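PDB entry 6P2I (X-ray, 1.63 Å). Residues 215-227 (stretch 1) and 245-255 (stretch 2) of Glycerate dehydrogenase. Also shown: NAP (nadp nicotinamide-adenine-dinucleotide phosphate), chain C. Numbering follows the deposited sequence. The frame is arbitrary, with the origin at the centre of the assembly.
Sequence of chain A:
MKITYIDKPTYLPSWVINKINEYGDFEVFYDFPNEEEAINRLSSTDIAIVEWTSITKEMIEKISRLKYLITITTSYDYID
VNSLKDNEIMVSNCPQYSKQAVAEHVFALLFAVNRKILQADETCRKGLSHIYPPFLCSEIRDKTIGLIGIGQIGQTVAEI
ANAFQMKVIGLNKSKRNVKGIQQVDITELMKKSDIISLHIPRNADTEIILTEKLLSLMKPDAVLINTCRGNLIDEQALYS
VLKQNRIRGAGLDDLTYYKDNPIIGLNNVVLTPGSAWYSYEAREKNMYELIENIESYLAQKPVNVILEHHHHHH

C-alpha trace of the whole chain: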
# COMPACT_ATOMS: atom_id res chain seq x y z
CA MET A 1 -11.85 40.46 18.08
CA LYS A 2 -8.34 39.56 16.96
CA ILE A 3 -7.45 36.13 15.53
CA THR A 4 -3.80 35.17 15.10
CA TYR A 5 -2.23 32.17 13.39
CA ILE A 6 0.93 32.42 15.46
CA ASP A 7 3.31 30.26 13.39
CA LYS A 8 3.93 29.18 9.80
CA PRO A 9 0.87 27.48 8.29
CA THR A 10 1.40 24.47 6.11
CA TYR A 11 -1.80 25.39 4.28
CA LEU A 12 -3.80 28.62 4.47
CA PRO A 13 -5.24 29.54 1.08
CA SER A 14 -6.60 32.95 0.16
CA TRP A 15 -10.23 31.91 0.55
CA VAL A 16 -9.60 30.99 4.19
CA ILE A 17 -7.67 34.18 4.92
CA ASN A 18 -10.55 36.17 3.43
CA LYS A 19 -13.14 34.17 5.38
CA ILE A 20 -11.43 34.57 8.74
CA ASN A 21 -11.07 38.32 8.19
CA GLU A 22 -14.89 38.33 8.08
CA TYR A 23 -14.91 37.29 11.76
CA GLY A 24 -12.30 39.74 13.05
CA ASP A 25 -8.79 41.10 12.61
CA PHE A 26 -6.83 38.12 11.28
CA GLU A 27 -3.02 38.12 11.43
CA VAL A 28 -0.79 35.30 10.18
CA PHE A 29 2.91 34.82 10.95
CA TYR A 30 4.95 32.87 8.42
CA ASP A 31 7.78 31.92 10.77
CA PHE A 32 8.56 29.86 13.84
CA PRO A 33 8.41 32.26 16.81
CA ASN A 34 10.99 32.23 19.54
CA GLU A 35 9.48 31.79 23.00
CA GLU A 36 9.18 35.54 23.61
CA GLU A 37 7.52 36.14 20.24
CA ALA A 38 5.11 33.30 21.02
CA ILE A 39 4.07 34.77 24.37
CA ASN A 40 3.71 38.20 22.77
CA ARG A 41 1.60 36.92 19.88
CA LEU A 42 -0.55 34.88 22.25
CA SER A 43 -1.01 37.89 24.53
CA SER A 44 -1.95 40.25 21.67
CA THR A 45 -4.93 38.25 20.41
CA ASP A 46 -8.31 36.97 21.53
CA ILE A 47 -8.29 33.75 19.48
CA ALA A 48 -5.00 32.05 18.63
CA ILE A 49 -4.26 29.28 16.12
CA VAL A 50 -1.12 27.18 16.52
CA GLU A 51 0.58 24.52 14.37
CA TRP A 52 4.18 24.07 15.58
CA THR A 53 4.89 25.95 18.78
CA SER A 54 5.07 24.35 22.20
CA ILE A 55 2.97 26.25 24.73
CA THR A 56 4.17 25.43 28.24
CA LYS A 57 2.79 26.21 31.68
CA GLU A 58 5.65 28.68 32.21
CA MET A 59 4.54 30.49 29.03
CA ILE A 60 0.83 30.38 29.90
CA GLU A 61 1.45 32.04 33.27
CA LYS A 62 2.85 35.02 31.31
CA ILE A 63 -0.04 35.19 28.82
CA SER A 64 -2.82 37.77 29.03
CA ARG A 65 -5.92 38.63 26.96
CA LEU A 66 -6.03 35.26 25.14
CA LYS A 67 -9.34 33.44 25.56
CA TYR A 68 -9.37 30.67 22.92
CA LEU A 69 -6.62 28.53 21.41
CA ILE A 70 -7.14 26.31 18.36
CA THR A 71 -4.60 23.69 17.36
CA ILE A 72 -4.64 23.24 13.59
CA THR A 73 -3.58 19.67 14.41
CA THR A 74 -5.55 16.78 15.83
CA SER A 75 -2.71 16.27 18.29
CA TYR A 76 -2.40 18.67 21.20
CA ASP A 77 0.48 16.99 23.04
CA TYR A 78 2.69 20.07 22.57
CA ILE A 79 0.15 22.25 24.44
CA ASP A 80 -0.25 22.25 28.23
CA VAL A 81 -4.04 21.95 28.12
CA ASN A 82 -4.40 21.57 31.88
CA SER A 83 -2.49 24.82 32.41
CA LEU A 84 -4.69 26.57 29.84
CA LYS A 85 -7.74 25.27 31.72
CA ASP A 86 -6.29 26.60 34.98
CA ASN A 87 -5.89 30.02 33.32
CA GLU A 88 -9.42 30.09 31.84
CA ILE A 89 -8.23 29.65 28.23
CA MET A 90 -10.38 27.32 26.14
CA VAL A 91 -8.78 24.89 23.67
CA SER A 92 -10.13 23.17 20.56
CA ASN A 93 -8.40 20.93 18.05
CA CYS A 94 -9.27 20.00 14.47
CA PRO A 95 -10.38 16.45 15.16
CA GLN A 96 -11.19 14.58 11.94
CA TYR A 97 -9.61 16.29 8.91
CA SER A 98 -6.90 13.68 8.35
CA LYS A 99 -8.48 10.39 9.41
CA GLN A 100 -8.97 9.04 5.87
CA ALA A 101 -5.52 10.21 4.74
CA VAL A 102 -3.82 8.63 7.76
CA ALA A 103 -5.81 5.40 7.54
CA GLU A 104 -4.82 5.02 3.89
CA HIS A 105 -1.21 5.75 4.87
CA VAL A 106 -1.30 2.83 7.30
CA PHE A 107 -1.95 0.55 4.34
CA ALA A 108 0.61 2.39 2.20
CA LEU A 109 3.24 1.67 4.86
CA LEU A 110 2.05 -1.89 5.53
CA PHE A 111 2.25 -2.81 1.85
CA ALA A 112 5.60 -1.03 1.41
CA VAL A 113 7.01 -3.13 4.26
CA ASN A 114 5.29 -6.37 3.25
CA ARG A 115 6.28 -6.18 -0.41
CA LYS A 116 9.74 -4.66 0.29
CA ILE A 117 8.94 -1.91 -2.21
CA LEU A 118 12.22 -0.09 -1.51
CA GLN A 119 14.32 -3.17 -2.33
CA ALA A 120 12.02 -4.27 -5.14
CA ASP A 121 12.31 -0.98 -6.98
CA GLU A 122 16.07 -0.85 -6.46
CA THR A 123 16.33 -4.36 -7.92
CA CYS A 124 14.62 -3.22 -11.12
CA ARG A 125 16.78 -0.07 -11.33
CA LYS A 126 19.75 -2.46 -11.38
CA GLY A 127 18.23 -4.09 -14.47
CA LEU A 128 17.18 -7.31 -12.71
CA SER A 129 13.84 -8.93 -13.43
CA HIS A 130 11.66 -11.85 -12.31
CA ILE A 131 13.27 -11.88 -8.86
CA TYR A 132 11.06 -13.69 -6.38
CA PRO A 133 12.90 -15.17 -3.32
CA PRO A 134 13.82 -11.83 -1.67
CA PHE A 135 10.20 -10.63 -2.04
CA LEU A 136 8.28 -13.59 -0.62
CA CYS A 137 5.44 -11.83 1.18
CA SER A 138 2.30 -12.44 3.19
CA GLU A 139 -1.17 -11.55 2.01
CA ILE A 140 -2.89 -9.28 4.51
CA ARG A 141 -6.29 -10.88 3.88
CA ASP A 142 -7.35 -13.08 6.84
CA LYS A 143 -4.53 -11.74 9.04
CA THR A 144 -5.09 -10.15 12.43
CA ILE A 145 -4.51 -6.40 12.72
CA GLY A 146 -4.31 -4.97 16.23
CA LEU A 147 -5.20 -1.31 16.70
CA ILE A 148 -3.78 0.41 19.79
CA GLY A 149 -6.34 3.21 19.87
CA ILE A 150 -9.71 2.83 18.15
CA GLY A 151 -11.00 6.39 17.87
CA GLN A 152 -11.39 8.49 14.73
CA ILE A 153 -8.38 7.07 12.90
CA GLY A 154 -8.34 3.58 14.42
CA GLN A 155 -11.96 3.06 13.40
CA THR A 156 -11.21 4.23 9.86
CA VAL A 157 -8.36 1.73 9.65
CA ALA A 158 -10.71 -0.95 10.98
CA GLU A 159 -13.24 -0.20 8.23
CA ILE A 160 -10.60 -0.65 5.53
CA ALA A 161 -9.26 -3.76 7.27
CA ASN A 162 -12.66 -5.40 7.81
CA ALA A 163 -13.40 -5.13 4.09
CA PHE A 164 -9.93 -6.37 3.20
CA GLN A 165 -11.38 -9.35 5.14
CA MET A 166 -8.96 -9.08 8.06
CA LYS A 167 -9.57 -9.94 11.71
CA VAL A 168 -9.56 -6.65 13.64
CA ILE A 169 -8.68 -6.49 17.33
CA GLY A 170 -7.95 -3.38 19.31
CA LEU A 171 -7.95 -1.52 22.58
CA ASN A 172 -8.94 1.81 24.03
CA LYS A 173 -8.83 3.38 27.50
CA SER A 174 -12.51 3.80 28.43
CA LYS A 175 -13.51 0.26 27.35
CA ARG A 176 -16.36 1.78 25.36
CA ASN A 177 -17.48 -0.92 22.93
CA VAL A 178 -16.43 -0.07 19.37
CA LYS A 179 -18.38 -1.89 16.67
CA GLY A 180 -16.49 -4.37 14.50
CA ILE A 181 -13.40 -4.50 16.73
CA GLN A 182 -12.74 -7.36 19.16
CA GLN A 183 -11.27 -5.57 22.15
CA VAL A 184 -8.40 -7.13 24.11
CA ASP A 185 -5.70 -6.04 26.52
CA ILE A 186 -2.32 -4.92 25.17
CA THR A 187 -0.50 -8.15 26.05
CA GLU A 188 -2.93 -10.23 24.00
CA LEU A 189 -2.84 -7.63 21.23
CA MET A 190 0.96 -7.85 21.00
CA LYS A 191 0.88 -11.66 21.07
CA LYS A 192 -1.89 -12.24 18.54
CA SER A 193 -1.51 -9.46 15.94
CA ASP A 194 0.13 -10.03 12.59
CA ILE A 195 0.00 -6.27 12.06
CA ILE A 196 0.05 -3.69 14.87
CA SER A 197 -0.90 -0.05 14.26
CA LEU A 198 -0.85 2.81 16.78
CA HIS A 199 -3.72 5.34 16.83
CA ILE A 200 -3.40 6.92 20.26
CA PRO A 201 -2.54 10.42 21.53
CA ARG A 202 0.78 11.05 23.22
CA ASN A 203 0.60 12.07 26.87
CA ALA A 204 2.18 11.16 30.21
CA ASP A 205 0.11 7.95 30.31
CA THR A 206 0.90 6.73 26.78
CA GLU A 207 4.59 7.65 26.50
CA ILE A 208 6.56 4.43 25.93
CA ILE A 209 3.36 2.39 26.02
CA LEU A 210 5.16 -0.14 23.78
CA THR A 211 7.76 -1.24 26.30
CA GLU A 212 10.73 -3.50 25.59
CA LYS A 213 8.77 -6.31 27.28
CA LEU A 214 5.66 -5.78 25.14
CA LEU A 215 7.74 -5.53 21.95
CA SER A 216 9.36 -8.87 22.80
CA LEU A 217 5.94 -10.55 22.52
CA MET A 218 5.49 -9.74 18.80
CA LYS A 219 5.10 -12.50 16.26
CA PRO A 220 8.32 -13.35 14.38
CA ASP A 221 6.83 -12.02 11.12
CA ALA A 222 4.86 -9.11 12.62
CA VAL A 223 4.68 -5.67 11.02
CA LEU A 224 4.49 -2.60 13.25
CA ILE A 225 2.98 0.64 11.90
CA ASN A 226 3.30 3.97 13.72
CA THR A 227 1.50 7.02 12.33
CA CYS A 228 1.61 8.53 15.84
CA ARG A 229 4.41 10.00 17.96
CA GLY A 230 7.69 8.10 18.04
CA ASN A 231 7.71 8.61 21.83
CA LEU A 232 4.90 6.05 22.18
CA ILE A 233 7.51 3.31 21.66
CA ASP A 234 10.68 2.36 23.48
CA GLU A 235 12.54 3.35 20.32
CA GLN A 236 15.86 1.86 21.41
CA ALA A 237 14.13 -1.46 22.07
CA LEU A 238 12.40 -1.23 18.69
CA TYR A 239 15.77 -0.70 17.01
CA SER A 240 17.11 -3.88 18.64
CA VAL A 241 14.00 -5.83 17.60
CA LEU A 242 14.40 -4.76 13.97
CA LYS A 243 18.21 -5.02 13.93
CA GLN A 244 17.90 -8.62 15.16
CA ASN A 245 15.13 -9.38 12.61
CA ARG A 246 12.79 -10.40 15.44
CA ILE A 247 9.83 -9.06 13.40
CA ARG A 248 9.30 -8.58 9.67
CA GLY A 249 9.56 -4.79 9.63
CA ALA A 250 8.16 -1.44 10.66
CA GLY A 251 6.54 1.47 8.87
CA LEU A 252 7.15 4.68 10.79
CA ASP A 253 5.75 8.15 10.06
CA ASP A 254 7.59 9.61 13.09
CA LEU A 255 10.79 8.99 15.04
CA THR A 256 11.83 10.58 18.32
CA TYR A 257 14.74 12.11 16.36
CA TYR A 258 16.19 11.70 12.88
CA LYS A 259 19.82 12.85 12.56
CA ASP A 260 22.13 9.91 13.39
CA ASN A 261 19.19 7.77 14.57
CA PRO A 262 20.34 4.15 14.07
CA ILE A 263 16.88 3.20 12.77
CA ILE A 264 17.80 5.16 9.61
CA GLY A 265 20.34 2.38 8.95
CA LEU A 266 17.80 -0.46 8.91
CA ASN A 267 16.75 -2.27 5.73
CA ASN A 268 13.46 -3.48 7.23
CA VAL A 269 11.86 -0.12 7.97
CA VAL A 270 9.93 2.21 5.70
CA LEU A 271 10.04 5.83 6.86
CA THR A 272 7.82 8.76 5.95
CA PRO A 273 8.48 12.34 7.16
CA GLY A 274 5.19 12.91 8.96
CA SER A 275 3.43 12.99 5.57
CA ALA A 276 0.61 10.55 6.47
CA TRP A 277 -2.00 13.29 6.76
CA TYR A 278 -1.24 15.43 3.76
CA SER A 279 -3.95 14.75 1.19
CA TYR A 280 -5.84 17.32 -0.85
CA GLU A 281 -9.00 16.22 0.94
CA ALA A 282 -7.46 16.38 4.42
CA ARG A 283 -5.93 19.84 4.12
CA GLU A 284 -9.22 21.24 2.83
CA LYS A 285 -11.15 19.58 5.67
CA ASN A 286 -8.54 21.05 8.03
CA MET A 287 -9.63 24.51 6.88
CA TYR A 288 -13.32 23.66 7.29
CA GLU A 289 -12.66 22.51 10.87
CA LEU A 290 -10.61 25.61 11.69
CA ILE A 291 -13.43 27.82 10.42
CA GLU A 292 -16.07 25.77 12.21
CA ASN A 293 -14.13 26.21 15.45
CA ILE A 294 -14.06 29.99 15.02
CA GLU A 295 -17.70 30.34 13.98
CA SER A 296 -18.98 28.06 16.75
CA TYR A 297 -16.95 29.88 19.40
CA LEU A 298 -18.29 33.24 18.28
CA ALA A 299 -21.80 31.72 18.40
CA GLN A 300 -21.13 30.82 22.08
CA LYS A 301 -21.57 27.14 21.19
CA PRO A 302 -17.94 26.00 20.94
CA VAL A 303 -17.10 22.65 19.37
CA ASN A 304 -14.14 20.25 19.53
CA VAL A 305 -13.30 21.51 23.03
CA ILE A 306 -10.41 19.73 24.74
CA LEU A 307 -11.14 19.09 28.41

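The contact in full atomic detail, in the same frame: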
# COMPACT_ATOMS: atom_id res chain seq x y z
N LEU A 215 7.18 -5.30 23.29
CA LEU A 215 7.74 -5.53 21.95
C LEU A 215 8.29 -6.94 21.81
O LEU A 215 8.26 -7.52 20.71
CB LEU A 215 8.83 -4.50 21.66
CG LEU A 215 8.36 -3.06 21.44
CD1 LEU A 215 9.54 -2.11 21.55
CD2 LEU A 215 7.68 -2.92 20.08
N SER A 216 8.80 -7.53 22.89
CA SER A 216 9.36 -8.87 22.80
C SER A 216 8.29 -9.94 22.58
O SER A 216 8.64 -11.09 22.29
CB SER A 216 10.15 -9.21 24.06
OG SER A 216 9.28 -9.51 25.14
N LEU A 217 7.01 -9.59 22.72
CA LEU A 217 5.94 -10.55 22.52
C LEU A 217 5.49 -10.67 21.07
O LEU A 217 4.73 -11.60 20.75
CB LEU A 217 4.73 -10.18 23.39
CG LEU A 217 4.98 -10.01 24.89
CD1 LEU A 217 3.73 -9.45 25.54
CD2 LEU A 217 5.38 -11.33 25.53
N MET A 218 5.95 -9.77 20.19
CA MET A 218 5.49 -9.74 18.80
C MET A 218 5.76 -11.06 18.09
O MET A 218 6.70 -11.79 18.41
CB MET A 218 6.16 -8.60 18.04
CG MET A 218 6.02 -7.25 18.71
SD MET A 218 6.01 -5.83 17.61
CE MET A 218 7.77 -5.52 17.40
N LYS A 219 4.91 -11.34 17.11
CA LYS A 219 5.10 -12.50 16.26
C LYS A 219 6.38 -12.34 15.44
O LYS A 219 6.77 -11.22 15.09
CB LYS A 219 3.90 -12.66 15.33
CG LYS A 219 2.71 -13.37 15.98
CD LYS A 219 1.55 -13.41 15.00
CE LYS A 219 0.61 -14.56 15.30
NZ LYS A 219 -0.43 -14.62 14.24
N PRO A 220 7.05 -13.45 15.11
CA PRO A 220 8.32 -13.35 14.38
C PRO A 220 8.20 -12.71 13.01
O PRO A 220 9.21 -12.22 12.48
CB PRO A 220 8.78 -14.81 14.26
CG PRO A 220 8.05 -15.52 15.34
CD PRO A 220 6.73 -14.83 15.48
N ASP A 221 7.01 -12.69 12.40
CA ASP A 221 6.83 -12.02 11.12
C ASP A 221 5.86 -10.85 11.22
O ASP A 221 5.22 -10.47 10.23
CB ASP A 221 6.37 -13.02 10.05
CG ASP A 221 7.43 -14.06 9.73
N ALA A 222 5.76 -10.24 12.40
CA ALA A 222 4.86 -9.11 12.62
C ALA A 222 5.34 -7.87 11.89
O ALA A 222 6.54 -7.70 11.63
CB ALA A 222 4.74 -8.81 14.12
N VAL A 223 4.39 -6.99 11.55
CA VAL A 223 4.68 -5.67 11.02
C VAL A 223 4.09 -4.64 11.96
O VAL A 223 2.91 -4.74 12.34
CB VAL A 223 4.12 -5.47 9.60
CG1 VAL A 223 4.25 -4.00 9.18
CG2 VAL A 223 4.85 -6.38 8.60
N LEU A 224 4.90 -3.67 12.35
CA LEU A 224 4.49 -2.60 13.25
C LEU A 224 4.38 -1.30 12.46
O LEU A 224 5.31 -0.94 11.74
CB LEU A 224 5.49 -2.45 14.39
CG LEU A 224 5.29 -1.28 15.35
CD1 LEU A 224 3.95 -1.38 16.05
CD2 LEU A 224 6.45 -1.23 16.36
N ILE A 225 3.24 -0.63 12.58
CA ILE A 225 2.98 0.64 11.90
C ILE A 225 2.80 1.72 12.96
O ILE A 225 2.01 1.54 13.89
CB ILE A 225 1.74 0.56 10.99
CG1 ILE A 225 1.84 -0.61 9.99
CG2 ILE A 225 1.52 1.90 10.28
CD1 ILE A 225 3.00 -0.46 9.00
N ASN A 226 3.50 2.84 12.81
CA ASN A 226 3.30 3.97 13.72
C ASN A 226 3.08 5.25 12.92
O ASN A 226 4.04 5.84 12.40
CB ASN A 226 4.45 4.13 14.70
CG ASN A 226 4.12 5.10 15.80
OD1 ASN A 226 2.95 5.42 16.01
ND2 ASN A 226 5.14 5.61 16.50
N THR A 227 1.83 5.69 12.82
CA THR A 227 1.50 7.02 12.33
C THR A 227 1.33 8.01 13.47
O THR A 227 0.84 9.12 13.24
CB THR A 227 0.24 7.00 11.47
OG1 THR A 227 -0.85 6.44 12.22
CG2 THR A 227 0.43 6.15 10.22
N ASN A 245 16.13 -8.74 13.48
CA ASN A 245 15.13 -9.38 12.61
C ASN A 245 14.15 -10.22 13.42
O ASN A 245 13.74 -11.31 13.01
CB ASN A 245 15.82 -10.22 11.52
CG ASN A 245 16.74 -9.39 10.64
OD1 ASN A 245 17.96 -9.58 10.64
ND2 ASN A 245 16.16 -8.46 9.89
N ARG A 246 13.76 -9.71 14.59
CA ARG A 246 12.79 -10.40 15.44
C ARG A 246 11.35 -10.17 15.00
O ARG A 246 10.46 -10.88 15.48
CB ARG A 246 12.98 -9.98 16.90
CG ARG A 246 14.20 -10.60 17.57
CD ARG A 246 13.93 -12.04 17.97
NE ARG A 246 12.97 -12.14 19.07
CZ ARG A 246 11.80 -12.77 19.00
NH1 ARG A 246 11.00 -12.81 20.06
NH2 ARG A 246 11.43 -13.37 17.88
N ILE A 247 11.10 -9.20 14.11
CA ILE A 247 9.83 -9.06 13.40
C ILE A 247 10.14 -8.83 11.93
O ILE A 247 11.30 -8.74 11.53
CB ILE A 247 8.96 -7.90 13.95
CG1 ILE A 247 9.65 -6.56 13.78
CG2 ILE A 247 8.61 -8.16 15.40
CD1 ILE A 247 8.73 -5.37 14.02
N ARG A 248 9.09 -8.74 11.11
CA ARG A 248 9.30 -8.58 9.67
C ARG A 248 9.78 -7.17 9.33
O ARG A 248 10.70 -7.00 8.52
CB ARG A 248 8.03 -8.91 8.89
CG ARG A 248 8.14 -8.58 7.41
CD ARG A 248 6.90 -9.00 6.66
NE ARG A 248 6.71 -10.44 6.77
CZ ARG A 248 5.52 -11.04 6.81
NH1 ARG A 248 4.41 -10.31 6.75
NH2 ARG A 248 5.44 -12.36 6.91
N GLY A 249 9.15 -6.16 9.90
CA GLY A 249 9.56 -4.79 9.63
C GLY A 249 8.64 -3.80 10.30
O GLY A 249 7.68 -4.16 10.98
N ALA A 250 8.95 -2.52 10.09
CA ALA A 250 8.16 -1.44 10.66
C ALA A 250 7.97 -0.33 9.64
O ALA A 250 8.87 -0.04 8.85
CB ALA A 250 8.80 -0.87 11.93
N GLY A 251 6.80 0.29 9.67
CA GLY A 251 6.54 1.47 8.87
C GLY A 251 6.29 2.63 9.80
O GLY A 251 5.34 2.59 10.59
N LEU A 252 7.14 3.65 9.75
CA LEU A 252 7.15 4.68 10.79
C LEU A 252 7.04 6.07 10.16
O LEU A 252 7.93 6.49 9.41
CB LEU A 252 8.41 4.57 11.63
CG LEU A 252 8.71 3.17 12.18
CD1 LEU A 252 10.08 3.16 12.84
CD2 LEU A 252 7.62 2.72 13.17
N ASP A 253 5.98 6.79 10.52
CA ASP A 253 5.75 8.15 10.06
C ASP A 253 6.33 9.18 11.03
O ASP A 253 6.26 10.38 10.75
CB ASP A 253 4.25 8.40 9.87
CG ASP A 253 3.94 9.69 9.08
OD1 ASP A 253 4.51 9.90 7.99
OD2 ASP A 253 3.12 10.50 9.55
N ASP A 254 6.91 8.73 12.15
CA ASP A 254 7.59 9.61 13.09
C ASP A 254 8.69 8.82 13.78
O ASP A 254 8.57 7.61 13.96
CB ASP A 254 6.62 10.20 14.12
CG ASP A 254 7.24 11.35 14.92
OD1 ASP A 254 7.73 12.32 14.31
OD2 ASP A 254 7.23 11.29 16.17
N LEU A 255 9.76 9.51 14.14
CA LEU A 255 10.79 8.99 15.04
C LEU A 255 11.03 10.04 16.12
O LEU A 255 10.74 11.22 15.92
CB LEU A 255 12.11 8.71 14.32
CG LEU A 255 12.11 7.76 13.12
CD1 LEU A 255 13.51 7.78 12.55
CD2 LEU A 255 11.72 6.37 13.55
PA NAP C . -9.08 9.85 19.01
O1A NAP C . -9.01 10.72 20.25
O2A NAP C . -10.33 9.85 18.18
O5B NAP C . -8.80 8.35 19.46
C5B NAP C . -7.79 8.04 20.42
C4B NAP C . -7.94 6.57 20.78
O4B NAP C . -6.87 6.23 21.66
C3B NAP C . -9.24 6.28 21.53
O3B NAP C . -9.65 4.92 21.26
C2B NAP C . -8.83 6.36 22.98
O2B NAP C . -9.67 5.60 23.84
C1B NAP C . -7.45 5.73 22.87
N9A NAP C . -6.64 6.03 24.06
C8A NAP C . -6.40 7.24 24.60
N7A NAP C . -5.62 7.13 25.70
C5A NAP C . -5.37 5.81 25.87
C6A NAP C . -4.61 4.99 26.83
N6A NAP C . -3.96 5.57 27.86
N1A NAP C . -4.60 3.66 26.63
C2A NAP C . -5.25 3.06 25.61
N3A NAP C . -5.97 3.74 24.69
C4A NAP C . -6.05 5.10 24.78
O3 NAP C . -7.76 10.22 18.16
PN NAP C . -7.54 10.08 16.58
O1N NAP C . -8.28 11.18 15.85
O2N NAP C . -7.79 8.66 16.15
O5D NAP C . -5.97 10.43 16.48
C5D NAP C . -5.01 9.61 17.17
C4D NAP C . -3.61 10.19 17.02
O4D NAP C . -3.23 10.14 15.65
C3D NAP C . -3.50 11.67 17.36
O3D NAP C . -3.38 11.91 18.77
C2D NAP C . -2.27 12.09 16.58
O2D NAP C . -1.12 12.04 17.43
C1D NAP C . -2.16 11.06 15.45
N1N NAP C . -2.27 11.71 14.14
C2N NAP C . -1.29 11.55 13.24
C3N NAP C . -1.35 12.17 11.99
C7N NAP C . -0.22 12.00 11.00
O7N NAP C . -0.13 12.78 10.06
N7N NAP C . 0.71 11.05 11.19
C4N NAP C . -2.46 12.96 11.69
C5N NAP C . -3.47 13.12 12.64
C6N NAP C . -3.34 12.47 13.87
P2B NAP C . -11.04 6.17 24.48
O1X NAP C . -10.65 7.46 25.17
O2X NAP C . -11.96 6.40 23.31
O3X NAP C . -11.49 5.05 25.37
O HOH W 1 9.41 -11.07 17.92
O HOH W 2 11.63 -13.14 13.04
O HOH W 3 7.84 5.40 15.62
O HOH W 4 3.57 10.44 12.76

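Residues 223-226 and 249-252 form neighbouring parallel strands whose axes approach to 4.7 Å, with 10° between their N-to-C directions, and the loops that lead into and out of them extend the contact to a total buried surface of 814 Å². The three residues that contribute most are Ile247, Arg248 and Asn226; the first two lie just before the second strand, and the third ends the first.

Ile247 gives up 93 Å² to the other stretch. Its side chain, with chi1 in p and chi2 in t, fits among apolar groups of stretch 1. The methyl CG2 lies 3.4 Å from Met218 CE, a tight contact, and 4.1 Å from Ala222 CB, while CD1 reaches to 4.4 Å from Leu224 CB. One isoleucine thus touches residues from the loop and from the strand that follows it. Its backbone is engaged as well: Ile247 CA makes a CA-H...O contact of 3.3 Å with Pro220 O. The reciprocal approach comes one residue earlier, where Pro220 CA lies 3.4 Å from Arg246 O. Water reinforces this end of the contact, with water 1 donating to both Met218 O (2.8 Å) and Arg246 O (2.7 Å), and water 2 to both Pro220 O (2.6 Å) and Asn245 O (2.8 Å).

Arg248 covers 77 Å² and points its CA-to-CB bond toward stretch 1. Its guanidinium lies with Asp221 O over one face, and NH2 comes within 3.3 Å of Asp221 CB. The carboxylate oxygens of Asp221 are not modelled, so the coordinates cannot say whether the two charges pair. The aliphatic part of the arginine packs on the strand, with CD 3.9 Å from Val223 CG2. At the backbone, Arg248 N donates to Ala222 O at 2.8 Å; the same oxygen receives a weak second bond from Gly249 N at 3.5 Å, and so holds the start of the parallel ladder.

From here the hydrogen bonds alternate as expected for parallel strands. Leu224 binds through both its polar backbone atoms, its N donating to Gly249 O (3.1 Å) and its O accepting from Gly251 N (2.8 Å). Asn226 repeats the pattern: Asn226 N donates to Gly251 O at 2.9 Å and Asn226 O accepts from Asp253 N, also at 2.9 Å and nearly linear at 171°. Gly251 leaves room on the face that carries Val223 and Ile225, for an ideal CB there would sit 3.1 Å from Ile225 CD1.

Asn226 buries 68 Å². Its side chain shares the opposite face with Leu224, Ala250 and Leu252, and its CB lies 3.8 Å from Leu252 CD2. Its amide ND2 donates to water 3 at 2.8 Å, and that water donates to Asp254 O at 2.9 Å, linking the end of the first strand to the loop after the second. Just beyond, Thr227 O and Asp253 OD2 both accept from N7N of the NADP carboxamide, at 2.8 and 3.0 Å respectively, so the cofactor amide bridges the two stretches.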